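Local atomic coordinates of chitinase (Chromobacterium violaceum, PDB entry 4TXG), a protein that probably hydrolyses the glycosidic bonds of chitin and is thought to bind the polymer as well. Residues 253-258 against 312-317; 320-325 against 373-378; 130-135 against 356-361; 124-129 against 348-353. One frame throughout, in Å; residues are numbered along the deposited sequence.

Interaction 1 of 4, residues 253-258 against 312-317. With CS (cesium ion), chain D.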
loop_
_atom_site.group_PDB
_atom_site.type_symbol
_atom_site.label_atom_id
_atom_site.label_comp_id
_atom_site.label_asym_id
_atom_site.label_seq_id
_atom_site.Cartn_x
_atom_site.Cartn_y
_atom_site.Cartn_z
ATOM N N GLY A 253 -10.581 7.431 1.549
ATOM C CA GLY A 253 -10.080 7.260 2.906
ATOM C C GLY A 253 -8.853 8.099 3.224
ATOM O O GLY A 253 -8.907 9.332 3.233
ATOM N N GLY A 254 -7.740 7.428 3.492
ATOM C CA GLY A 254 -6.547 8.102 3.968
ATOM C C GLY A 254 -6.570 8.211 5.478
ATOM O O GLY A 254 -7.529 7.788 6.116
ATOM N N TRP A 255 -5.527 8.803 6.053
ATOM C CA TRP A 255 -5.383 8.843 7.507
ATOM C C TRP A 255 -6.488 9.673 8.165
ATOM O O TRP A 255 -7.073 9.253 9.163
ATOM C CB TRP A 255 -4.002 9.387 7.888
ATOM C CG TRP A 255 -3.670 9.327 9.376
ATOM C CD1 TRP A 255 -3.397 10.389 10.195
ATOM C CD2 TRP A 255 -3.562 8.153 10.199
ATOM N NE1 TRP A 255 -3.135 9.952 11.469
ATOM C CE2 TRP A 255 -3.227 8.587 11.501
ATOM C CE3 TRP A 255 -3.724 6.784 9.966
ATOM C CZ2 TRP A 255 -3.039 7.697 12.561
ATOM C CZ3 TRP A 255 -3.542 5.899 11.025
ATOM C CH2 TRP A 255 -3.209 6.363 12.307
ATOM N N ALA A 256 -6.786 10.833 7.591
ATOM C CA ALA A 256 -7.743 11.763 8.192
ATOM C C ALA A 256 -9.200 11.395 7.924
ATOM O O ALA A 256 -10.079 11.674 8.751
ATOM C CB ALA A 256 -7.477 13.193 7.692
ATOM N N GLU A 257 -9.478 10.790 6.773
ATOM C CA GLU A 257 -10.879 10.562 6.408
ATOM C C GLU A 257 -11.242 9.087 6.212
ATOM O O GLU A 257 -12.221 8.758 5.543
ATOM C CB GLU A 257 -11.227 11.360 5.152
ATOM C CG GLU A 257 -11.169 12.875 5.387
ATOM C CD GLU A 257 -11.773 13.684 4.243
ATOM O OE1 GLU A 257 -11.138 13.769 3.170
ATOM O OE2 GLU A 257 -12.879 14.242 4.420
ATOM N N THR A 258 -10.474 8.199 6.822
ATOM C CA THR A 258 -10.908 6.806 6.916
ATOM C C THR A 258 -12.129 6.692 7.833
ATOM O O THR A 258 -13.056 5.930 7.549
ATOM C CB THR A 258 -9.772 5.893 7.431
ATOM O OG1 THR A 258 -8.909 5.561 6.335
ATOM C CG2 THR A 258 -10.329 4.607 8.030
ATOM N N ASP A 312 -8.328 3.130 0.451
ATOM C CA ASP A 312 -7.267 3.509 1.378
ATOM C C ASP A 312 -7.823 3.529 2.807
ATOM O O ASP A 312 -7.900 4.571 3.460
ATOM C CB ASP A 312 -6.688 4.865 0.985
ATOM C CG ASP A 312 -5.426 5.208 1.754
ATOM O OD1 ASP A 312 -5.011 4.423 2.644
ATOM O OD2 ASP A 312 -4.847 6.275 1.471
ATOM N N PHE A 313 -8.232 2.351 3.254
ATOM C CA PHE A 313 -8.824 2.130 4.572
ATOM C C PHE A 313 -7.692 1.977 5.590
ATOM O O PHE A 313 -6.986 0.965 5.586
ATOM C CB PHE A 313 -9.732 0.884 4.468
ATOM C CG PHE A 313 -10.503 0.496 5.720
ATOM C CD1 PHE A 313 -10.237 1.031 6.979
ATOM C CD2 PHE A 313 -11.500 -0.468 5.612
ATOM C CE1 PHE A 313 -10.961 0.617 8.104
ATOM C CE2 PHE A 313 -12.240 -0.877 6.725
ATOM C CZ PHE A 313 -11.962 -0.339 7.973
ATOM N N GLU A 314 -7.499 2.988 6.441
ATOM C CA GLU A 314 -6.408 2.961 7.414
ATOM C C GLU A 314 -6.945 2.899 8.850
ATOM O O GLU A 314 -7.176 3.950 9.452
ATOM C CB GLU A 314 -5.497 4.196 7.239
ATOM C CG GLU A 314 -4.960 4.356 5.790
ATOM C CD GLU A 314 -3.917 5.467 5.598
ATOM O OE1 GLU A 314 -3.488 6.114 6.574
ATOM O OE2 GLU A 314 -3.516 5.694 4.438
ATOM N N TYR A 315 -7.132 1.703 9.426
ATOM C CA TYR A 315 -6.783 0.392 8.849
ATOM C C TYR A 315 -7.761 -0.658 9.337
ATOM O O TYR A 315 -8.226 -0.567 10.472
ATOM C CB TYR A 315 -5.386 -0.068 9.280
ATOM C CG TYR A 315 -4.283 0.840 8.849
ATOM C CD1 TYR A 315 -3.727 0.720 7.589
ATOM C CD2 TYR A 315 -3.808 1.828 9.701
ATOM C CE1 TYR A 315 -2.716 1.553 7.187
ATOM C CE2 TYR A 315 -2.807 2.674 9.303
ATOM C CZ TYR A 315 -2.264 2.530 8.045
ATOM O OH TYR A 315 -1.252 3.371 7.649
ATOM N N PRO A 316 -8.021 -1.687 8.516
ATOM C CA PRO A 316 -8.885 -2.789 8.947
ATOM C C PRO A 316 -8.096 -3.831 9.739
ATOM O O PRO A 316 -8.011 -4.997 9.343
ATOM C CB PRO A 316 -9.391 -3.366 7.623
ATOM C CG PRO A 316 -8.204 -3.180 6.692
ATOM C CD PRO A 316 -7.598 -1.839 7.107
ATOM N N THR A 317 -7.504 -3.410 10.850
ATOM C CA THR A 317 -6.679 -4.323 11.617
ATOM C C THR A 317 -7.239 -4.528 13.019
ATOM O O THR A 317 -7.875 -3.633 13.588
ATOM C CB THR A 317 -5.224 -3.818 11.705
ATOM O OG1 THR A 317 -4.414 -4.773 12.399
ATOM C CG2 THR A 317 -5.144 -2.469 12.412
HETATM CS CS CS D . -0.665 6.598 5.049
HETATM O O HOH W 1 -2.499 7.539 2.466
HETATM O O HOH W 2 -0.844 6.077 8.106
HETATM O O HOH W 3 -0.672 9.865 5.997
HETATM O O HOH W 4 -0.255 7.797 1.853
HETATM O O HOH W 5 1.814 7.110 5.989
#
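G254 and D312 meet where two neighbouring parallel strands, 247-253 and 308-312, end at the C-terminal mouth of a TIM barrel. The first strand closes with the SxGG sequence and the second carries most of the DxxDxDxE signature of GH18 chitinases, which ends at E314, so the contact joins two family motifs. G254 N donates to D312 O over 2.9 Å in an almost straight bond (168°), with the donor in the carbonyl plane. A few residues on, T258 OG1 works both ways: it accepts from E314 N at 2.9 Å and donates to G254 O at 2.6 Å, tying the turn after the first strand to the backbone after the second. Its methyl, CG2, rests 3.7 Å from F313 CD1.

E314 points toward the first segment. Its CG lies anti to the carbonyl carbon (chi1 -54°) and the chain beyond is extended, crossing W255 at about a right angle. E314 OE1 comes to the edge of the indole, 3.5 Å from W255 CE3, while E314 OE2 stands 2.7 Å from D312 OD1. Further along the indole, W255 CZ3 packs on Y315 CE2 at 3.7 Å.

In the next shell, the peptide bond before Y315 is cis, Y275 OH is hydrogen-bonded to Y315 N, and F274 stacks on the F313 ring. Both carboxylate oxygens of E314 bind a cesium ion, joined by five waters and M395 SD. One of those waters also donates a hydrogen bond to D312 OD2, 2.8 Å away.

Interaction 2 of 4, residues 320-325 against 373-378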
loop_
_atom_site.group_PDB
_atom_site.type_symbol
_atom_site.label_atom_id
_atom_site.label_comp_id
_atom_site.label_asym_id
_atom_site.label_seq_id
_atom_site.Cartn_x
_atom_site.Cartn_y
_atom_site.Cartn_z
ATOM N N ASN A 320 -5.218 -3.220 18.721
ATOM C CA ASN A 320 -5.854 -2.182 19.518
ATOM C C ASN A 320 -5.112 -0.850 19.358
ATOM O O ASN A 320 -3.883 -0.837 19.296
ATOM C CB ASN A 320 -5.899 -2.626 20.982
ATOM C CG ASN A 320 -6.591 -1.628 21.875
ATOM O OD1 ASN A 320 -7.809 -1.469 21.815
ATOM N ND2 ASN A 320 -5.818 -0.965 22.730
ATOM N N ASN A 321 -5.859 0.255 19.262
ATOM C CA ASN A 321 -5.293 1.607 19.112
ATOM C C ASN A 321 -4.442 1.805 17.858
ATOM O O ASN A 321 -3.576 2.681 17.824
ATOM C CB ASN A 321 -4.446 1.982 20.332
ATOM C CG ASN A 321 -5.279 2.255 21.570
ATOM O OD1 ASN A 321 -6.489 2.447 21.492
ATOM N ND2 ASN A 321 -4.619 2.299 22.724
ATOM N N ALA A 322 -4.674 1.003 16.827
ATOM C CA ALA A 322 -3.884 1.130 15.607
ATOM C C ALA A 322 -4.421 2.229 14.706
ATOM O O ALA A 322 -3.687 2.782 13.887
ATOM C CB ALA A 322 -3.850 -0.191 14.857
ATOM N N GLY A 323 -5.702 2.548 14.858
ATOM C CA GLY A 323 -6.323 3.543 14.009
ATOM C C GLY A 323 -5.899 4.964 14.356
ATOM O O GLY A 323 -5.200 5.191 15.352
ATOM N N ASN A 324 -6.293 5.915 13.510
ATOM C CA ASN A 324 -6.229 7.335 13.850
ATOM C C ASN A 324 -6.890 7.488 15.214
ATOM O O ASN A 324 -7.992 6.979 15.407
ATOM C CB ASN A 324 -6.939 8.167 12.769
ATOM C CG ASN A 324 -6.770 9.671 12.947
ATOM O OD1 ASN A 324 -6.820 10.196 14.059
ATOM N ND2 ASN A 324 -6.609 10.380 11.830
ATOM N N PRO A 325 -6.211 8.143 16.180
ATOM C CA PRO A 325 -6.803 8.275 17.521
ATOM C C PRO A 325 -8.230 8.834 17.499
ATOM O O PRO A 325 -9.036 8.511 18.369
ATOM C CB PRO A 325 -5.856 9.247 18.227
ATOM C CG PRO A 325 -4.545 9.026 17.568
ATOM C CD PRO A 325 -4.859 8.733 16.116
ATOM N N SER A 373 3.675 -1.888 7.402
ATOM C CA SER A 373 4.002 -2.182 8.807
ATOM C C SER A 373 3.701 -3.614 9.254
ATOM O O SER A 373 2.554 -4.052 9.223
ATOM C CB SER A 373 3.243 -1.225 9.728
ATOM O OG SER A 373 3.370 -1.630 11.071
ATOM N N GLY A 374 4.730 -4.324 9.706
ATOM C CA GLY A 374 4.543 -5.659 10.239
ATOM C C GLY A 374 3.675 -5.659 11.485
ATOM O O GLY A 374 3.020 -6.657 11.790
ATOM N N TYR A 375 3.667 -4.540 12.208
ATOM C CA TYR A 375 2.798 -4.411 13.373
ATOM C C TYR A 375 1.322 -4.405 12.954
ATOM O O TYR A 375 0.523 -5.196 13.462
ATOM C CB TYR A 375 3.142 -3.139 14.151
ATOM C CG TYR A 375 2.017 -2.601 15.019
ATOM C CD1 TYR A 375 1.733 -3.155 16.263
ATOM C CD2 TYR A 375 1.246 -1.519 14.589
ATOM C CE1 TYR A 375 0.709 -2.647 17.056
ATOM C CE2 TYR A 375 0.220 -1.011 15.368
ATOM C CZ TYR A 375 -0.043 -1.579 16.601
ATOM O OH TYR A 375 -1.060 -1.072 17.374
ATOM N N LEU A 376 0.965 -3.526 12.020
ATOM C CA LEU A 376 -0.420 -3.477 11.536
ATOM C C LEU A 376 -0.857 -4.815 10.953
ATOM O O LEU A 376 -1.971 -5.273 11.192
ATOM C CB LEU A 376 -0.591 -2.379 10.482
ATOM C CG LEU A 376 -0.388 -0.940 10.959
ATOM C CD1 LEU A 376 -0.492 0.056 9.804
ATOM C CD2 LEU A 376 -1.400 -0.600 12.046
ATOM N N LEU A 377 0.028 -5.444 10.186
ATOM C CA LEU A 377 -0.323 -6.678 9.494
ATOM C C LEU A 377 -0.514 -7.847 10.450
ATOM O O LEU A 377 -1.162 -8.842 10.102
ATOM C CB LEU A 377 0.749 -7.010 8.453
ATOM C CG LEU A 377 0.758 -6.088 7.227
ATOM C CD1 LEU A 377 2.032 -6.310 6.417
ATOM C CD2 LEU A 377 -0.478 -6.272 6.334
ATOM N N ARG A 378 0.026 -7.733 11.664
ATOM C CA ARG A 378 -0.152 -8.814 12.635
ATOM C C ARG A 378 -1.636 -8.961 12.996
ATOM O O ARG A 378 -2.076 -10.021 13.432
ATOM C CB ARG A 378 0.687 -8.566 13.890
ATOM C CG ARG A 378 0.635 -9.702 14.904
ATOM C CD ARG A 378 1.657 -9.486 16.009
ATOM N NE ARG A 378 3.028 -9.501 15.505
ATOM C CZ ARG A 378 3.828 -10.564 15.530
ATOM N NH1 ARG A 378 3.397 -11.711 16.028
ATOM N NH2 ARG A 378 5.071 -10.474 15.061
HETATM O O HOH W 6 -1.742 -2.359 19.608
HETATM O O HOH W 7 -1.020 1.338 18.958
#
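A322 turns its methyl toward Y375 and L376, and that single CB makes the apolar part of a contact between two neighbouring beta-alpha loops of the TIM barrel. Loop 320-325 comes after strand 308-312; the short helix 374-377 comes after the adjacent strand 365-371. A322 CB meets L376 CD2 at 3.8 Å and lies 3.9 Å from Y375 OH, approaching the tyrosine ring obliquely near CE2.

The two helix residues reach this methyl by different rotamers. Y375 has CG anti to its backbone N (chi1 157°), and its phenol reaches the loop. L376 instead has CG anti to the carbonyl carbon (chi1 -65°), and its CD2 branch extends to A322. The first turn of the helix is capped by S373: its OG accepts a nearly straight bond from L376 N at 3.2 Å and a weak one from Y375 N.

Polar contact runs mainly through water. One molecule, in the plane of the phenol at its edge, accepts from Y375 OH at 2.7 Å and donates to N320 O at 2.6 Å. A second donates both to Y375 OH, at 2.9 Å, and to N321 O. Outside the pair, N321 OD1 accepts from N332, and L376 O accepts from T317 OG1 in the same beta-alpha loop as A322.

The phenol hydroxyl therefore both gives and receives a hydrogen bond, and the two bridging waters let it serve the successive loop carbonyls of N320 and N321, while A322 CB supplies the apolar touch.

Interaction 3 of 4, residues 130-135 against 356-361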
loop_
_atom_site.group_PDB
_atom_site.type_symbol
_atom_site.label_atom_id
_atom_site.label_comp_id
_atom_site.label_asym_id
_atom_site.label_seq_id
_atom_site.Cartn_x
_atom_site.Cartn_y
_atom_site.Cartn_z
ATOM N N GLN A 130 -17.836 -15.200 -10.889
ATOM C CA GLN A 130 -18.197 -16.362 -11.702
ATOM C C GLN A 130 -19.282 -16.105 -12.753
ATOM O O GLN A 130 -20.371 -15.617 -12.448
ATOM C CB GLN A 130 -18.647 -17.520 -10.799
ATOM C CG GLN A 130 -19.096 -18.761 -11.573
ATOM C CD GLN A 130 -19.707 -19.837 -10.684
ATOM O OE1 GLN A 130 -18.998 -20.679 -10.130
ATOM N NE2 GLN A 130 -21.029 -19.817 -10.554
ATOM N N GLY A 131 -18.963 -16.442 -13.998
ATOM C CA GLY A 131 -19.922 -16.386 -15.082
ATOM C C GLY A 131 -20.057 -15.038 -15.771
ATOM O O GLY A 131 -20.530 -14.967 -16.904
ATOM N N VAL A 132 -19.665 -13.969 -15.083
ATOM C CA VAL A 132 -19.770 -12.623 -15.642
ATOM C C VAL A 132 -18.690 -12.419 -16.697
ATOM O O VAL A 132 -17.520 -12.732 -16.466
ATOM C CB VAL A 132 -19.655 -11.546 -14.537
ATOM C CG1 VAL A 132 -19.601 -10.135 -15.140
ATOM C CG2 VAL A 132 -20.829 -11.677 -13.552
ATOM N N ASP A 133 -19.087 -11.910 -17.858
ATOM C CA ASP A 133 -18.145 -11.686 -18.950
ATOM C C ASP A 133 -17.340 -10.416 -18.707
ATOM O O ASP A 133 -17.541 -9.399 -19.364
ATOM C CB ASP A 133 -18.883 -11.613 -20.286
ATOM C CG ASP A 133 -17.942 -11.595 -21.470
ATOM O OD1 ASP A 133 -16.757 -11.967 -21.298
ATOM O OD2 ASP A 133 -18.390 -11.210 -22.572
ATOM N N VAL A 134 -16.430 -10.486 -17.744
ATOM C CA VAL A 134 -15.609 -9.341 -17.371
ATOM C C VAL A 134 -14.615 -9.042 -18.485
ATOM O O VAL A 134 -13.861 -9.924 -18.886
ATOM C CB VAL A 134 -14.871 -9.618 -16.060
ATOM C CG1 VAL A 134 -14.050 -8.414 -15.627
ATOM C CG2 VAL A 134 -15.870 -10.028 -14.982
ATOM N N PRO A 135 -14.611 -7.796 -18.987
ATOM C CA PRO A 135 -13.808 -7.437 -20.167
ATOM C C PRO A 135 -12.321 -7.217 -19.866
ATOM O O PRO A 135 -11.807 -6.121 -20.071
ATOM C CB PRO A 135 -14.463 -6.133 -20.644
ATOM C CG PRO A 135 -14.992 -5.515 -19.390
ATOM C CD PRO A 135 -15.470 -6.680 -18.543
ATOM N N ALA A 356 -20.700 -4.187 -13.569
ATOM C CA ALA A 356 -20.748 -2.899 -14.264
ATOM C C ALA A 356 -19.842 -2.910 -15.503
ATOM O O ALA A 356 -20.208 -2.385 -16.556
ATOM C CB ALA A 356 -20.349 -1.763 -13.323
ATOM N N ALA A 357 -18.664 -3.513 -15.369
ATOM C CA ALA A 357 -17.717 -3.608 -16.478
ATOM C C ALA A 357 -18.311 -4.410 -17.635
ATOM O O ALA A 357 -18.170 -4.042 -18.798
ATOM C CB ALA A 357 -16.408 -4.243 -16.002
ATOM N N ALA A 358 -18.983 -5.506 -17.305
ATOM C CA ALA A 358 -19.605 -6.337 -18.322
ATOM C C ALA A 358 -20.717 -5.569 -19.029
ATOM O O ALA A 358 -20.892 -5.689 -20.245
ATOM C CB ALA A 358 -20.143 -7.621 -17.704
ATOM N N GLN A 359 -21.462 -4.775 -18.269
ATOM C CA GLN A 359 -22.537 -3.966 -18.850
ATOM C C GLN A 359 -21.999 -2.825 -19.711
ATOM O O GLN A 359 -22.587 -2.499 -20.739
ATOM C CB GLN A 359 -23.435 -3.389 -17.751
ATOM C CG GLN A 359 -24.180 -4.442 -16.948
ATOM C CD GLN A 359 -24.567 -3.964 -15.558
ATOM O OE1 GLN A 359 -24.344 -2.807 -15.200
ATOM N NE2 GLN A 359 -25.147 -4.862 -14.765
ATOM N N ASP A 360 -20.891 -2.227 -19.284
ATOM C CA ASP A 360 -20.359 -1.015 -19.912
ATOM C C ASP A 360 -19.366 -1.294 -21.030
ATOM O O ASP A 360 -18.998 -0.388 -21.781
ATOM C CB ASP A 360 -19.682 -0.125 -18.867
ATOM C CG ASP A 360 -20.657 0.426 -17.844
ATOM O OD1 ASP A 360 -21.885 0.285 -18.057
ATOM O OD2 ASP A 360 -20.192 0.987 -16.824
ATOM N N GLY A 361 -18.913 -2.540 -21.120
ATOM C CA GLY A 361 -17.919 -2.913 -22.110
ATOM C C GLY A 361 -16.575 -2.248 -21.899
ATOM O O GLY A 361 -15.833 -2.024 -22.854
#
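The carbonyl oxygen of A357 has P135 CG against it at 3.6 Å while it also takes part in the last turn of helix 338-360, accepting a weak bond from G361 N at 2.9 Å and a longer weak one from D360 N. No hydrogen bond joins the two segments; the touch is made by carbon against carbon and carbon against carbonyl oxygen. The proline ring sits on A357, with P135 CD 3.6 Å from A357 CB and CG slightly farther off.

One residue along the helix, the methyl of A358 receives two neighbours from the loop. V132 holds CG1 anti to its backbone N (chi1 173°) and sets it 3.6 Å from A358 CB, and D133 O approaches the same methyl at an equal distance. D133 is the centre of an inverse gamma turn, closed by a weak bond from V134 N to V132 O at 2.8 Å, which bends the chain between the two apolar contacts. At the far end G361 leaves the helix with positive phi.

The loop before strand 155-161 thus packs on the C-terminal end of helix 338-360, while A356 packs on V298 and R302 of helix 287-304 and D360 makes a salt bridge to R302.

Interaction 4 of 4, residues 124-129 against 348-353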
loop_
_atom_site.group_PDB
_atom_site.type_symbol
_atom_site.label_atom_id
_atom_site.label_comp_id
_atom_site.label_asym_id
_atom_site.label_seq_id
_atom_site.Cartn_x
_atom_site.Cartn_y
_atom_site.Cartn_z
ATOM N N GLU A 124 -3.112 -13.088 -13.140
ATOM C CA GLU A 124 -2.808 -14.270 -12.343
ATOM C C GLU A 124 -3.373 -14.171 -10.923
ATOM O O GLU A 124 -3.142 -13.187 -10.230
ATOM C CB GLU A 124 -1.293 -14.490 -12.285
ATOM C CG GLU A 124 -0.865 -15.638 -11.378
ATOM C CD GLU A 124 0.649 -15.764 -11.280
ATOM O OE1 GLU A 124 1.352 -15.231 -12.163
ATOM O OE2 GLU A 124 1.138 -16.382 -10.315
ATOM N N ALA A 125 -4.120 -15.199 -10.525
ATOM C CA ALA A 125 -4.662 -15.345 -9.170
ATOM C C ALA A 125 -5.781 -14.356 -8.808
ATOM O O ALA A 125 -6.278 -14.366 -7.679
ATOM C CB ALA A 125 -3.530 -15.250 -8.133
ATOM N N LEU A 126 -6.198 -13.514 -9.745
ATOM C CA LEU A 126 -7.301 -12.592 -9.446
ATOM C C LEU A 126 -8.632 -13.338 -9.381
ATOM O O LEU A 126 -8.942 -14.171 -10.234
ATOM C CB LEU A 126 -7.378 -11.469 -10.485
ATOM C CG LEU A 126 -8.442 -10.373 -10.273
ATOM C CD1 LEU A 126 -8.129 -9.501 -9.064
ATOM C CD2 LEU A 126 -8.567 -9.508 -11.524
ATOM N N ALA A 127 -9.420 -13.042 -8.352
ATOM C CA ALA A 127 -10.714 -13.683 -8.199
ATOM C C ALA A 127 -11.734 -13.057 -9.142
ATOM O O ALA A 127 -12.089 -11.893 -8.989
ATOM C CB ALA A 127 -11.188 -13.570 -6.760
ATOM N N GLN A 128 -12.217 -13.823 -10.113
ATOM C CA GLN A 128 -13.243 -13.288 -11.002
ATOM C C GLN A 128 -14.637 -13.640 -10.506
ATOM O O GLN A 128 -14.861 -14.705 -9.939
ATOM C CB GLN A 128 -13.072 -13.795 -12.435
ATOM C CG GLN A 128 -14.084 -13.166 -13.401
ATOM C CD GLN A 128 -14.266 -13.945 -14.682
ATOM O OE1 GLN A 128 -13.327 -14.563 -15.186
ATOM N NE2 GLN A 128 -15.486 -13.924 -15.220
ATOM N N THR A 129 -15.569 -12.721 -10.726
ATOM C CA THR A 129 -16.978 -12.965 -10.464
ATOM C C THR A 129 -17.514 -14.024 -11.426
ATOM O O THR A 129 -17.639 -13.781 -12.629
ATOM C CB THR A 129 -17.788 -11.662 -10.593
ATOM O OG1 THR A 129 -17.277 -10.694 -9.664
ATOM C CG2 THR A 129 -19.264 -11.916 -10.318
ATOM N N THR A 348 -17.559 -7.574 -2.380
ATOM C CA THR A 348 -18.755 -6.935 -2.915
ATOM C C THR A 348 -18.398 -5.876 -3.951
ATOM O O THR A 348 -19.053 -5.751 -4.990
ATOM C CB THR A 348 -19.598 -6.302 -1.792
ATOM O OG1 THR A 348 -19.894 -7.301 -0.808
ATOM C CG2 THR A 348 -20.922 -5.758 -2.350
ATOM N N LEU A 349 -17.357 -5.109 -3.674
ATOM C CA LEU A 349 -16.875 -4.125 -4.634
ATOM C C LEU A 349 -16.450 -4.802 -5.941
ATOM O O LEU A 349 -16.772 -4.324 -7.029
ATOM C CB LEU A 349 -15.719 -3.355 -4.019
ATOM C CG LEU A 349 -15.370 -1.926 -4.417
ATOM C CD1 LEU A 349 -16.587 -1.029 -4.512
ATOM C CD2 LEU A 349 -14.404 -1.423 -3.338
ATOM N N ARG A 350 -15.754 -5.929 -5.818
ATOM C CA ARG A 350 -15.318 -6.721 -6.972
ATOM C C ARG A 350 -16.517 -7.182 -7.791
ATOM O O ARG A 350 -16.539 -7.061 -9.016
ATOM C CB ARG A 350 -14.492 -7.929 -6.511
ATOM C CG ARG A 350 -14.063 -8.888 -7.628
ATOM C CD ARG A 350 -12.804 -8.387 -8.349
ATOM N NE ARG A 350 -13.099 -7.375 -9.363
ATOM C CZ ARG A 350 -12.221 -6.471 -9.793
ATOM N NH1 ARG A 350 -12.575 -5.606 -10.742
ATOM N NH2 ARG A 350 -10.991 -6.432 -9.274
ATOM N N ASP A 351 -17.526 -7.692 -7.095
ATOM C CA ASP A 351 -18.752 -8.150 -7.739
ATOM C C ASP A 351 -19.455 -7.009 -8.488
ATOM O O ASP A 351 -19.835 -7.160 -9.655
ATOM C CB ASP A 351 -19.695 -8.759 -6.697
ATOM C CG ASP A 351 -21.002 -9.243 -7.300
ATOM O OD1 ASP A 351 -21.908 -8.410 -7.510
ATOM O OD2 ASP A 351 -21.120 -10.458 -7.571
ATOM N N ARG A 352 -19.629 -5.863 -7.832
ATOM C CA ARG A 352 -20.378 -4.778 -8.456
ATOM C C ARG A 352 -19.611 -4.181 -9.625
ATOM O O ARG A 352 -20.199 -3.855 -10.663
ATOM C CB ARG A 352 -20.708 -3.668 -7.451
ATOM C CG ARG A 352 -21.589 -4.121 -6.301
ATOM C CD ARG A 352 -22.922 -4.698 -6.760
ATOM N NE ARG A 352 -23.765 -4.954 -5.593
ATOM C CZ ARG A 352 -23.724 -6.063 -4.860
ATOM N NH1 ARG A 352 -22.898 -7.057 -5.175
ATOM N NH2 ARG A 352 -24.516 -6.182 -3.805
ATOM N N LEU A 353 -18.299 -4.032 -9.463
ATOM C CA LEU A 353 -17.498 -3.467 -10.543
ATOM C C LEU A 353 -17.360 -4.446 -11.715
ATOM O O LEU A 353 -17.344 -4.017 -12.871
ATOM C CB LEU A 353 -16.128 -3.035 -10.033
ATOM C CG LEU A 353 -16.152 -1.681 -9.313
ATOM C CD1 LEU A 353 -14.740 -1.224 -9.040
ATOM C CD2 LEU A 353 -16.889 -0.646 -10.129
#
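Helix 338-360, one of the outer helices of the TIM barrel, is met by the loop that precedes strand 155-161 where T129 touches R350 and D351. T129 points its side chain at the helix: T129 OG1 lies 3.5 Å from D351 CA, and T129 CG2 sits 3.6 Å from D351 OD2, the two side chains crossing at about a right angle. The hydroxyl finds its hydrogen bond one turn on, at D354 OD2.

R350 faces the loop with its aliphatic part. The chain bends twice, at chi2 (82°) and chi3 (-82°), and R350 CD lies 3.6 Å from A127 O. Beyond the bend, L126 CD1 comes obliquely to the guanidinium, 4.2 Å from R350 NH2. The charged end looks elsewhere: NH2 forms a salt bridge with D390 and a hydrogen bond to Y388 O, and NE pairs with D354 OD1. D351 OD1 is held by its neighbour R352, NH1 being 2.9 Å away in a salt bridge of weak hydrogen-bond geometry, and by R355.

Direct contact between loop and helix is thus made by van der Waals contacts between carbons and oxygens, with no hydrogen bond between them. The polar ends are bound largely outside the pair: T129 by D354, R350 by D354 and D390, D351 by R355. Sharing D354 places the loop hydroxyl and the buried arginine on one carboxylate, and the surrounding acids would be expected to favour the arginine's positive charge.

From the N terminus, the loop that precedes strand 155-161 supplies 124-129 and then 130-135, which lie on successive portions of helix 338-360. Interaction 4 closes a loop from there to 348-353; interaction 3, 10 Å away between centres, crosses it by ending at 356-361. Nested inside both is interaction 1, joining the ends of strands 247-253 and 308-312. Interaction 2 follows it in series, opening at 320-325 and closing at 373-378 beyond the helix, so it crosses 3 and 4. Interactions 1 and 2 touch, W255 O meeting N324 ND2, and together join adjacent beta-alpha loops at the barrel's C-terminal mouth, while 3 and 4 bind the preceding loop to the barrel's outer wall.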